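Local coordinates for histidine triad (HIT) protein (PDB 4EGU), which binds guanosine monophosphate and zinc and, as a member of the histidine triad family, probably hydrolyses nucleotide phosphoramidates or related phosphate linkages, at the interface of chains A and B. Sequence-based numbering; all coordinates share one arbitrary frame. Chains: chain A/B, histidine triad (HIT) protein.

The interface of chains A and B. Residues chain A 88-90, 93-94; chain B 83-85.
A:Cys90 and B:Phe84 form one end of an antiparallel ladder between strands 84-90 of the two chains, followed by the pair A:Asn89 and B:Arg85. The amide N of A:Cys90 donates a hydrogen bond of 2.8 Å to O of B:Phe84, almost in line with the carbonyl, and N of B:Phe84 donates one of 2.8 Å to O of A:Cys90. Packing is tight beneath this ladder. With CG held between its backbone N and carbonyl carbon (chi1 59°), the B:Phe84 ring turns one face to A:Cys90, whose CB sits over the centre, 3.9 Å from the centroid. The thiol SG of A:Cys90 lies against ring atoms CE1 and CZ, 3.8 Å from CZ.

On the opposite face the contact is polar. The B:Arg85 side chain runs alongside A:Asn89 and bends at chi3 (-66°), which brings its guanidinium to two carbonyl oxygens. NE donates a hydrogen bond of 2.8 Å to OD1 of the A:Asn89 amide, from above the carbonyl plane, and NH2 donates one of 2.9 Å to the backbone O of A:Gly94. Both bonds are tilted from the guanidinium plane, and amide and guanidinium are turned 54° apart. The loose side is the A:Asp93 end, where CB stays 4.0 Å from O of B:Gly83.

A:Asn89 belongs to the GMP site, so B:Arg85 may steady a nucleotide-binding residue of the other chain. The patch is one end of the strand pairing that joins the two sheets, consistent with the typical HIT dimer; the two-fold repeats it at the other end. Its centre lies about 9 Å from A:His102, the predicted nucleophile.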
loop_
_atom_site.group_PDB
_atom_site.type_symbol
_atom_site.label_atom_id
_atom_site.label_comp_id
_atom_site.label_asym_id
_atom_site.label_seq_id
_atom_site.Cartn_x
_atom_site.Cartn_y
_atom_site.Cartn_z
ATOM N N ASN A 88 2.903 -2.803 1.249
ATOM C CA ASN A 88 4.099 -2.356 1.950
ATOM C C ASN A 88 4.216 -3.134 3.256
ATOM O O ASN A 88 3.255 -3.214 4.024
ATOM C CB ASN A 88 4.075 -0.851 2.259
ATOM C CG ASN A 88 5.336 -0.419 2.983
ATOM O OD1 ASN A 88 5.364 -0.330 4.209
ATOM N ND2 ASN A 88 6.387 -0.182 2.239
ATOM N N ASN A 89 5.395 -3.676 3.492
ATOM C CA ASN A 89 5.732 -4.373 4.721
ATOM C C ASN A 89 6.654 -3.484 5.551
ATOM O O ASN A 89 7.727 -3.104 5.097
ATOM C CB ASN A 89 6.468 -5.670 4.374
ATOM C CG ASN A 89 5.618 -6.650 3.606
ATOM O OD1 ASN A 89 4.399 -6.701 3.751
ATOM N ND2 ASN A 89 6.258 -7.431 2.758
ATOM N N CYS A 90 6.226 -3.166 6.771
ATOM C CA CYS A 90 6.965 -2.244 7.618
ATOM C C CYS A 90 7.410 -2.931 8.904
ATOM O O CYS A 90 6.605 -3.290 9.747
ATOM C CB CYS A 90 6.101 -1.026 7.949
ATOM S SG CYS A 90 7.020 0.261 8.853
ATOM N N ASP A 93 7.256 -7.442 12.243
ATOM C CA ASP A 93 5.993 -8.120 12.226
ATOM C C ASP A 93 5.216 -7.880 10.924
ATOM O O ASP A 93 4.352 -8.682 10.576
ATOM C CB ASP A 93 5.234 -7.765 13.508
ATOM C CG ASP A 93 5.792 -8.536 14.751
ATOM O OD1 ASP A 93 6.542 -9.508 14.558
ATOM O OD2 ASP A 93 5.507 -8.186 15.921
ATOM N N GLY A 94 5.584 -6.839 10.177
ATOM C CA GLY A 94 5.011 -6.630 8.870
ATOM C C GLY A 94 5.620 -7.558 7.844
ATOM O O GLY A 94 5.161 -7.597 6.708
ATOM N N GLY B 83 5.761 -3.606 14.090
ATOM C CA GLY B 83 5.657 -3.623 12.639
ATOM C C GLY B 83 4.246 -3.873 12.149
ATOM O O GLY B 83 3.368 -4.302 12.891
ATOM N N PHE B 84 4.033 -3.624 10.862
ATOM C CA PHE B 84 2.699 -3.682 10.305
ATOM C C PHE B 84 2.783 -3.815 8.792
ATOM O O PHE B 84 3.838 -3.594 8.209
ATOM C CB PHE B 84 1.862 -2.465 10.726
ATOM C CG PHE B 84 2.436 -1.137 10.312
ATOM C CD1 PHE B 84 3.339 -0.450 11.137
ATOM C CD2 PHE B 84 2.068 -0.538 9.113
ATOM C CE1 PHE B 84 3.835 0.774 10.765
ATOM C CE2 PHE B 84 2.563 0.694 8.752
ATOM C CZ PHE B 84 3.456 1.348 9.560
ATOM N N ARG B 85 1.653 -4.164 8.192
ATOM C CA ARG B 85 1.534 -4.302 6.737
ATOM C C ARG B 85 0.426 -3.395 6.240
ATOM O O ARG B 85 -0.617 -3.267 6.876
ATOM C CB ARG B 85 1.270 -5.771 6.397
ATOM C CG ARG B 85 1.153 -6.068 4.902
ATOM C CD ARG B 85 1.101 -7.553 4.611
ATOM N NE ARG B 85 2.372 -8.170 4.972
ATOM C CZ ARG B 85 2.571 -9.462 5.186
ATOM N NH1 ARG B 85 1.569 -10.327 5.084
ATOM N NH2 ARG B 85 3.804 -9.876 5.499
#